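Side-chain contacts in toxin PAU_02230 (Photorhabdus asymbiotica subsp. asymbiotica ATCC 43949, PDB 6HV6), which is a bacterial toxin whose modelled region combines many helices with a central antiparallel beta sheet: residues Q171-S176 and F307-Y312; M223-S228 and N234-S239; T272-F275 and S281-V284. The protein carries 1 engineered substitution. One frame throughout, in Å; residues are numbered along the deposited sequence.

Contact 1: residues Q171-S176 and F307-Y312; sequences QSWKKS and FYDPNY. With EDO (1,2-ethanediol), chain G.
Trp173 and Tyr312 lie flat on each other as an offset stack: the five-membered ring of the indole and the phenol ring have planes only 4° apart, with centroids 3.9 Å from each other. The overlap continues onto the tyrosine's own stem, because Tyr312 CB also sits over the indole, 3.4 Å from Trp173 CD2, and points a CH-pi contact at that face. With CB already over the indole, a chi1 of -64° keeps CG beside the backbone N and swings the ring flat along the same face. The far rim of the indole is met differently: Phe307 CE2 comes in at its edge, 4.1 Å from Trp173 CZ2. What this joins is the last turns of helix 144-176 and the hairpin between strands 304-309 and 313-317 of the central antiparallel sheet; Phe326 of helix 320-334 adds an edge-to-face ring to Trp173. The indole N-H is used in its ring plane, giving a hydrogen bond from Trp173 NE1 to a water at 2.8 Å. That water hands its own hydrogen on to Asp309 OD2, at 2.7 Å, so one water bridges the helix and the end of the strand. Asp309 is gripped at both oxygens: Tyr334 also bonds OD2, while His289 shares OD1 with Asn311 N, whose bond closes an Asx turn. Asn311 N reaches Asp309 OD1 at 3.0 Å from above the carboxylate plane. Farther along the turn, Asn311 ND2 gives a nearly straight bond (172°) to O1 of a 1,2-ethanediol 3.0 Å away, probably a molecule of the crystallisation liquor.

Contact 2: residues M223-S228 and N234-S239; sequences MGIYSS and NPLYKS
A helix N-cap makes this contact: Asn234 caps helix 235-244, and Ile225, across the connecting loop, leans its aliphatic branch against the capping amide. Helices 215-224 and 235-244 follow each other in the chain through that short loop, and the packing holds the end of one near the start of the next. Asn234 CG lies anti to the backbone N (chi1 179°), and from there the amide turns OD1 back over the first turn of its helix. Tyr237 N supplies the main capping bond, 3.0 Å to Asn234 OD1, nearly straight at 167° and in the carbonyl plane on a lone pair. Leu236 N shares the same oxygen, but that bond is weak, with an N-H...O angle of 122°. Two backbone N-H groups of the first turn, which has no earlier carbonyls to serve them, thus find an acceptor. Ile225 meets this cap across the loop at about a right angle. Its CG1 comes within 3.7 Å of Asn234 OD1, an apolar neighbour that covers part of the capping oxygen. Beyond CG1 the branch runs on extended, and CD1 ends 3.8 Å from Leu236 CD2. Leu236 in turn touches Met221 and Leu222 of helix 215-224 and Ile364 of helix 361-365, while Ile231 of the loop packs on both Ile225 and Tyr237. Ser228 adds a looser touch, its hydroxyl being bonded to Asp230 N in the loop. From that position, Ser228 OG lies 4.1 Å from Asn234 CB.

Contact 3: residues T272-F275 and S281-V284; sequences TKLF and SVRV
Val282 on strand 280-286 of the six-stranded antiparallel sheet meets Leu274 and Phe275, where the short helix 271-274 ends and the chain turns back toward the sheet. This is apolar packing of a helix end over a strand, and the valine can be followed outward from its stem. Val282 CB stands a little back, 4.6 Å from Phe275 CE1. It splits into two methyls, of which CG2 makes the closer contacts. CG2, anti to the valine's own carbonyl carbon, is the one driven into the helix end. There it lies 3.7 Å from Leu274 O, so a carbonyl of the last helical residue is backed by a methyl. The same methyl also touches the leucine's branch point, with Val282 CG2 4.0 Å from Leu274 CG, and it meets the phenyl ring obliquely, 3.9 Å from Phe275 CE1. Both of these side chains run at about a right angle to the valine. The other methyl, anti to the backbone N (chi1 173°), is a looser neighbour of the helix, Val282 CG1 lying 4.3 Å from Leu274 CD1. Leu274 also packs on Ile293 of strand 289-296, so the helix end sits above more than one strand; Phe343 of the adjoining strand 342-346 is a further neighbour of Val282. Leucine and phenylalanine also pack on each other: the ring, placed by a chi1 of -53°, turns one face to its predecessor. Leu274 CG lies over the centre of that face, 4.1 Å above the plane of the Phe275 ring.

Contacts 1 and 3 both reach the central antiparallel sheet, through strands 304-309 and 280-286, which flank strand 289-296; their centres are 19 Å apart. Helix 320-334 lies along both, its Phe327 touching Phe307 of contact 1 and Val284 of segment 281-284. Contact 2 belongs to the helical part, its centre 20 Å from that of contact 1 and 28 Å from that of contact 3. In sequence, 171-176 comes first and 307-312 last, with contacts 2 and 3 following one another in between. Contact 1 therefore joins parts of the chain 131 residues apart, while contacts 2 and 3 are local, each pairing segments 6 residues apart at their closest ends.

Contact 1: residues Q171-S176 and F307-Y312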
loop_
_atom_site.group_PDB
_atom_site.type_symbol
_atom_site.label_atom_id
_atom_site.label_comp_id
_atom_site.label_asym_id
_atom_site.label_seq_id
_atom_site.Cartn_x
_atom_site.Cartn_y
_atom_site.Cartn_z
ATOM N N GLN A 171 -11.261 -2.612 5.112
ATOM C CA GLN A 171 -12.314 -2.928 6.075
ATOM C C GLN A 171 -12.539 -4.432 6.178
ATOM O O GLN A 171 -12.753 -4.965 7.272
ATOM C CB GLN A 171 -13.613 -2.224 5.693
ATOM C CG GLN A 171 -13.731 -0.846 6.285
ATOM C CD GLN A 171 -15.168 -0.385 6.378
ATOM O OE1 GLN A 171 -16.049 -0.926 5.705
ATOM N NE2 GLN A 171 -15.416 0.615 7.220
ATOM N N SER A 172 -12.491 -5.131 5.047
ATOM C CA SER A 172 -12.607 -6.583 5.076
ATOM C C SER A 172 -11.447 -7.218 5.845
ATOM O O SER A 172 -11.634 -8.196 6.581
ATOM C CB SER A 172 -12.670 -7.106 3.644
ATOM O OG SER A 172 -12.394 -8.490 3.612
ATOM N N TRP A 173 -10.238 -6.685 5.674
ATOM C CA TRP A 173 -9.092 -7.170 6.432
ATOM C C TRP A 173 -9.324 -6.991 7.924
ATOM O O TRP A 173 -9.058 -7.901 8.724
ATOM C CB TRP A 173 -7.847 -6.413 5.990
ATOM C CG TRP A 173 -6.504 -6.930 6.470
ATOM C CD1 TRP A 173 -5.724 -7.862 5.853
ATOM C CD2 TRP A 173 -5.750 -6.461 7.604
ATOM N NE1 TRP A 173 -4.532 -8.021 6.546
ATOM C CE2 TRP A 173 -4.531 -7.175 7.625
ATOM C CE3 TRP A 173 -5.994 -5.515 8.610
ATOM C CZ2 TRP A 173 -3.554 -6.973 8.618
ATOM C CZ3 TRP A 173 -5.022 -5.311 9.590
ATOM C CH2 TRP A 173 -3.820 -6.042 9.586
ATOM N N LYS A 174 -9.811 -5.812 8.317
ATOM C CA LYS A 174 -10.123 -5.567 9.723
ATOM C C LYS A 174 -11.151 -6.570 10.238
ATOM O O LYS A 174 -10.986 -7.145 11.319
ATOM C CB LYS A 174 -10.621 -4.133 9.903
ATOM C CG LYS A 174 -11.145 -3.832 11.292
ATOM C CD LYS A 174 -11.384 -2.339 11.481
ATOM C CE LYS A 174 -11.875 -2.050 12.896
ATOM N NZ LYS A 174 -11.690 -0.616 13.270
ATOM N N LYS A 175 -12.223 -6.793 9.469
ATOM C CA LYS A 175 -13.241 -7.754 9.892
ATOM C C LYS A 175 -12.673 -9.157 10.013
ATOM O O LYS A 175 -13.092 -9.923 10.888
ATOM C CB LYS A 175 -14.424 -7.732 8.921
ATOM C CG LYS A 175 -15.314 -6.512 9.107
ATOM C CD LYS A 175 -16.282 -6.294 7.950
ATOM C CE LYS A 175 -16.971 -4.938 8.083
ATOM N NZ LYS A 175 -17.847 -4.612 6.928
ATOM N N SER A 176 -11.698 -9.505 9.174
ATOM C CA SER A 176 -11.123 -10.841 9.234
ATOM C C SER A 176 -10.252 -11.056 10.469
ATOM O O SER A 176 -9.872 -12.198 10.745
ATOM C CB SER A 176 -10.303 -11.111 7.975
ATOM O OG SER A 176 -9.059 -10.442 8.035
ATOM N N PHE A 307 0.555 -7.585 14.500
ATOM C CA PHE A 307 0.911 -7.871 13.113
ATOM C C PHE A 307 0.689 -6.599 12.309
ATOM O O PHE A 307 -0.440 -6.105 12.238
ATOM C CB PHE A 307 0.067 -9.025 12.560
ATOM C CG PHE A 307 0.237 -9.261 11.072
ATOM C CD1 PHE A 307 1.488 -9.151 10.468
ATOM C CD2 PHE A 307 -0.848 -9.611 10.284
ATOM C CE1 PHE A 307 1.645 -9.374 9.101
ATOM C CE2 PHE A 307 -0.699 -9.843 8.917
ATOM C CZ PHE A 307 0.545 -9.717 8.327
ATOM N N TYR A 308 1.759 -6.054 11.734
ATOM C CA TYR A 308 1.683 -4.875 10.869
ATOM C C TYR A 308 1.915 -5.313 9.429
ATOM O O TYR A 308 3.020 -5.747 9.079
ATOM C CB TYR A 308 2.713 -3.817 11.267
ATOM C CG TYR A 308 2.822 -2.632 10.299
ATOM C CD1 TYR A 308 1.694 -2.070 9.720
ATOM C CD2 TYR A 308 4.051 -2.078 9.983
ATOM C CE1 TYR A 308 1.782 -0.980 8.860
ATOM C CE2 TYR A 308 4.143 -0.989 9.110
ATOM C CZ TYR A 308 3.012 -0.458 8.563
ATOM O OH TYR A 308 3.111 0.606 7.708
ATOM N N ASP A 309 0.867 -5.229 8.605
ATOM C CA ASP A 309 1.012 -5.391 7.160
ATOM C C ASP A 309 0.886 -4.022 6.520
ATOM O O ASP A 309 -0.221 -3.459 6.495
ATOM C CB ASP A 309 -0.041 -6.340 6.592
ATOM C CG ASP A 309 0.127 -6.594 5.090
ATOM O OD1 ASP A 309 0.915 -5.903 4.425
ATOM O OD2 ASP A 309 -0.530 -7.523 4.580
ATOM N N PRO A 310 1.979 -3.451 6.003
ATOM C CA PRO A 310 1.903 -2.130 5.350
ATOM C C PRO A 310 0.811 -1.990 4.309
ATOM O O PRO A 310 0.358 -0.868 4.070
ATOM C CB PRO A 310 3.291 -1.997 4.714
ATOM C CG PRO A 310 4.191 -2.708 5.701
ATOM C CD PRO A 310 3.372 -3.930 6.110
ATOM N N ASN A 311 0.377 -3.092 3.675
ATOM C CA ASN A 311 -0.705 -2.994 2.698
ATOM C C ASN A 311 -2.047 -2.692 3.349
ATOM O O ASN A 311 -2.951 -2.204 2.664
ATOM C CB ASN A 311 -0.822 -4.295 1.889
ATOM C CG ASN A 311 0.187 -4.374 0.769
ATOM O OD1 ASN A 311 0.667 -3.353 0.288
ATOM N ND2 ASN A 311 0.520 -5.592 0.348
ATOM N N TYR A 312 -2.189 -2.960 4.651
ATOM C CA TYR A 312 -3.485 -2.845 5.317
ATOM C C TYR A 312 -3.448 -2.021 6.599
ATOM O O TYR A 312 -4.229 -1.077 6.757
ATOM C CB TYR A 312 -4.025 -4.232 5.635
ATOM C CG TYR A 312 -4.313 -5.063 4.422
ATOM C CD1 TYR A 312 -5.484 -4.878 3.693
ATOM C CD2 TYR A 312 -3.416 -6.045 4.000
ATOM C CE1 TYR A 312 -5.753 -5.649 2.587
ATOM C CE2 TYR A 312 -3.683 -6.819 2.892
ATOM C CZ TYR A 312 -4.852 -6.614 2.188
ATOM O OH TYR A 312 -5.139 -7.391 1.086
HETATM C C1 EDO G . 2.928 -7.180 -2.403
HETATM O O1 EDO G . 2.313 -5.935 -2.054
HETATM C C2 EDO G . 1.924 -8.307 -2.210
HETATM O O2 EDO G . 0.815 -8.103 -3.094
HETATM O O HOH W 1 -2.410 -9.361 5.386
#

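Contact 2: residues M223-S228 and N234-S239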
loop_
_atom_site.group_PDB
_atom_site.type_symbol
_atom_site.label_atom_id
_atom_site.label_comp_id
_atom_site.label_asym_id
_atom_site.label_seq_id
_atom_site.Cartn_x
_atom_site.Cartn_y
_atom_site.Cartn_z
ATOM N N MET A 223 -0.928 7.733 7.179
ATOM C CA MET A 223 -2.189 7.964 6.487
ATOM C C MET A 223 -2.320 9.421 6.046
ATOM O O MET A 223 -2.894 9.705 4.989
ATOM C CB MET A 223 -3.342 7.545 7.404
ATOM C CG MET A 223 -4.638 7.302 6.703
ATOM S SD MET A 223 -4.584 5.999 5.441
ATOM C CE MET A 223 -6.112 6.432 4.614
ATOM N N GLY A 224 -1.758 10.360 6.811
ATOM C CA GLY A 224 -1.829 11.761 6.414
ATOM C C GLY A 224 -1.126 12.070 5.104
ATOM O O GLY A 224 -1.438 13.082 4.461
ATOM N N ILE A 225 -0.194 11.216 4.676
ATOM C CA ILE A 225 0.415 11.394 3.355
ATOM C C ILE A 225 -0.646 11.388 2.257
ATOM O O ILE A 225 -0.450 11.995 1.190
ATOM C CB ILE A 225 1.491 10.316 3.118
ATOM C CG1 ILE A 225 2.587 10.431 4.183
ATOM C CG2 ILE A 225 2.105 10.437 1.738
ATOM C CD1 ILE A 225 3.679 9.367 4.070
ATOM N N TYR A 226 -1.792 10.730 2.502
ATOM C CA TYR A 226 -2.915 10.796 1.568
ATOM C C TYR A 226 -3.278 12.236 1.228
ATOM O O TYR A 226 -3.694 12.524 0.103
ATOM C CB TYR A 226 -4.135 10.063 2.146
ATOM C CG TYR A 226 -5.335 10.069 1.218
ATOM C CD1 TYR A 226 -5.345 9.303 0.054
ATOM C CD2 TYR A 226 -6.450 10.841 1.501
ATOM C CE1 TYR A 226 -6.430 9.318 -0.812
ATOM C CE2 TYR A 226 -7.550 10.858 0.639
ATOM C CZ TYR A 226 -7.531 10.090 -0.510
ATOM O OH TYR A 226 -8.615 10.107 -1.362
ATOM N N SER A 227 -3.098 13.152 2.171
ATOM C CA SER A 227 -3.402 14.563 1.965
ATOM C C SER A 227 -2.323 15.330 1.208
ATOM O O SER A 227 -2.521 16.525 0.949
ATOM C CB SER A 227 -3.629 15.238 3.314
ATOM O OG SER A 227 -4.906 14.912 3.825
ATOM N N SER A 228 -1.189 14.717 0.870
ATOM C CA SER A 228 -0.122 15.490 0.238
ATOM C C SER A 228 -0.551 15.982 -1.135
ATOM O O SER A 228 -1.205 15.266 -1.897
ATOM C CB SER A 228 1.158 14.668 0.102
ATOM O OG SER A 228 2.226 15.490 -0.358
ATOM N N ASN A 234 7.009 15.397 0.410
ATOM C CA ASN A 234 6.539 15.062 1.760
ATOM C C ASN A 234 7.708 14.514 2.560
ATOM O O ASN A 234 8.360 13.565 2.115
ATOM C CB ASN A 234 5.409 14.024 1.693
ATOM C CG ASN A 234 4.892 13.620 3.084
ATOM O OD1 ASN A 234 5.444 12.725 3.709
ATOM N ND2 ASN A 234 3.849 14.303 3.577
ATOM N N PRO A 235 8.022 15.071 3.737
ATOM C CA PRO A 235 9.246 14.638 4.426
ATOM C C PRO A 235 9.191 13.198 4.914
ATOM O O PRO A 235 10.231 12.531 4.933
ATOM C CB PRO A 235 9.381 15.642 5.584
ATOM C CG PRO A 235 8.019 16.180 5.790
ATOM C CD PRO A 235 7.319 16.145 4.460
ATOM N N LEU A 236 8.017 12.674 5.263
ATOM C CA LEU A 236 7.956 11.288 5.716
ATOM C C LEU A 236 8.173 10.325 4.561
ATOM O O LEU A 236 8.910 9.344 4.694
ATOM C CB LEU A 236 6.616 11.007 6.401
ATOM C CG LEU A 236 6.433 9.564 6.885
ATOM C CD1 LEU A 236 7.574 9.132 7.818
ATOM C CD2 LEU A 236 5.095 9.430 7.617
ATOM N N TYR A 237 7.532 10.589 3.419
ATOM C CA TYR A 237 7.756 9.775 2.227
ATOM C C TYR A 237 9.217 9.809 1.791
ATOM O O TYR A 237 9.793 8.767 1.452
ATOM C CB TYR A 237 6.855 10.252 1.089
ATOM C CG TYR A 237 7.062 9.472 -0.193
ATOM C CD1 TYR A 237 6.712 8.140 -0.276
ATOM C CD2 TYR A 237 7.607 10.076 -1.317
ATOM C CE1 TYR A 237 6.902 7.418 -1.443
ATOM C CE2 TYR A 237 7.803 9.366 -2.488
ATOM C CZ TYR A 237 7.442 8.039 -2.548
ATOM O OH TYR A 237 7.628 7.319 -3.706
ATOM N N LYS A 238 9.833 10.995 1.786
ATOM C CA LYS A 238 11.249 11.088 1.427
ATOM C C LYS A 238 12.115 10.264 2.377
ATOM O O LYS A 238 13.065 9.603 1.942
ATOM C CB LYS A 238 11.708 12.555 1.419
ATOM C CG LYS A 238 11.238 13.351 0.192
ATOM C CD LYS A 238 12.130 14.559 -0.123
ATOM C CE LYS A 238 11.952 15.672 0.870
ATOM N NZ LYS A 238 12.511 16.999 0.391
ATOM N N SER A 239 11.801 10.279 3.676
ATOM C CA SER A 239 12.591 9.499 4.630
ATOM C C SER A 239 12.402 8.004 4.405
ATOM O O SER A 239 13.353 7.222 4.546
ATOM C CB SER A 239 12.216 9.867 6.071
ATOM O OG SER A 239 12.558 11.203 6.398
#

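Contact 3: residues T272-F275 and S281-V284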
loop_
_atom_site.group_PDB
_atom_site.type_symbol
_atom_site.label_atom_id
_atom_site.label_comp_id
_atom_site.label_asym_id
_atom_site.label_seq_id
_atom_site.Cartn_x
_atom_site.Cartn_y
_atom_site.Cartn_z
ATOM N N THR A 272 8.069 -17.449 22.741
ATOM C CA THR A 272 9.235 -17.098 23.543
ATOM C C THR A 272 10.533 -17.275 22.766
ATOM O O THR A 272 11.568 -16.752 23.190
ATOM C CB THR A 272 9.252 -17.925 24.832
ATOM O OG1 THR A 272 9.302 -19.317 24.505
ATOM C CG2 THR A 272 7.994 -17.658 25.656
ATOM N N LYS A 273 10.496 -17.974 21.632
ATOM C CA LYS A 273 11.663 -18.090 20.768
ATOM C C LYS A 273 11.721 -16.961 19.751
ATOM O O LYS A 273 12.799 -16.432 19.463
ATOM C CB LYS A 273 11.650 -19.445 20.052
ATOM C CG LYS A 273 11.726 -20.636 20.994
ATOM C CD LYS A 273 12.955 -20.534 21.885
ATOM C CE LYS A 273 13.040 -21.699 22.853
ATOM N NZ LYS A 273 13.076 -23.007 22.151
ATOM N N LEU A 274 10.567 -16.578 19.209
ATOM C CA LEU A 274 10.508 -15.496 18.240
ATOM C C LEU A 274 10.814 -14.152 18.892
ATOM O O LEU A 274 11.533 -13.320 18.324
ATOM C CB LEU A 274 9.121 -15.490 17.609
ATOM C CG LEU A 274 8.810 -14.633 16.403
ATOM C CD1 LEU A 274 9.470 -15.201 15.171
ATOM C CD2 LEU A 274 7.312 -14.618 16.253
ATOM N N PHE A 275 10.264 -13.917 20.081
ATOM C CA PHE A 275 10.452 -12.675 20.819
ATOM C C PHE A 275 11.271 -12.982 22.064
ATOM O O PHE A 275 10.714 -13.353 23.106
ATOM C CB PHE A 275 9.108 -12.050 21.190
ATOM C CG PHE A 275 8.184 -11.873 20.026
ATOM C CD1 PHE A 275 8.533 -11.047 18.969
ATOM C CD2 PHE A 275 6.960 -12.528 19.990
ATOM C CE1 PHE A 275 7.682 -10.876 17.896
ATOM C CE2 PHE A 275 6.105 -12.360 18.918
ATOM C CZ PHE A 275 6.468 -11.530 17.867
ATOM N N SER A 281 10.707 -6.969 17.988
ATOM C CA SER A 281 10.059 -6.924 16.690
ATOM C C SER A 281 10.829 -7.809 15.727
ATOM O O SER A 281 12.052 -7.953 15.824
ATOM C CB SER A 281 9.981 -5.495 16.144
ATOM O OG SER A 281 9.232 -4.662 17.005
ATOM N N VAL A 282 10.087 -8.405 14.804
ATOM C CA VAL A 282 10.624 -9.321 13.818
ATOM C C VAL A 282 10.173 -8.827 12.449
ATOM O O VAL A 282 8.972 -8.647 12.214
ATOM C CB VAL A 282 10.151 -10.762 14.069
ATOM C CG1 VAL A 282 10.572 -11.659 12.938
ATOM C CG2 VAL A 282 10.702 -11.288 15.407
ATOM N N ARG A 283 11.126 -8.592 11.560
ATOM C CA ARG A 283 10.796 -8.245 10.190
ATOM C C ARG A 283 10.402 -9.514 9.439
ATOM O O ARG A 283 11.062 -10.553 9.566
ATOM C CB ARG A 283 11.982 -7.554 9.512
ATOM C CG ARG A 283 11.682 -7.055 8.089
ATOM C CD ARG A 283 12.929 -6.510 7.399
ATOM N NE ARG A 283 13.755 -7.600 6.900
ATOM C CZ ARG A 283 14.976 -7.893 7.326
ATOM N NH1 ARG A 283 15.560 -7.161 8.268
ATOM N NH2 ARG A 283 15.620 -8.923 6.797
ATOM N N VAL A 284 9.323 -9.435 8.668
ATOM C CA VAL A 284 8.840 -10.553 7.855
ATOM C C VAL A 284 9.152 -10.252 6.395
ATOM O O VAL A 284 8.608 -9.301 5.827
ATOM C CB VAL A 284 7.333 -10.797 8.043
ATOM C CG1 VAL A 284 6.889 -12.044 7.237
ATOM C CG2 VAL A 284 7.004 -11.006 9.515
#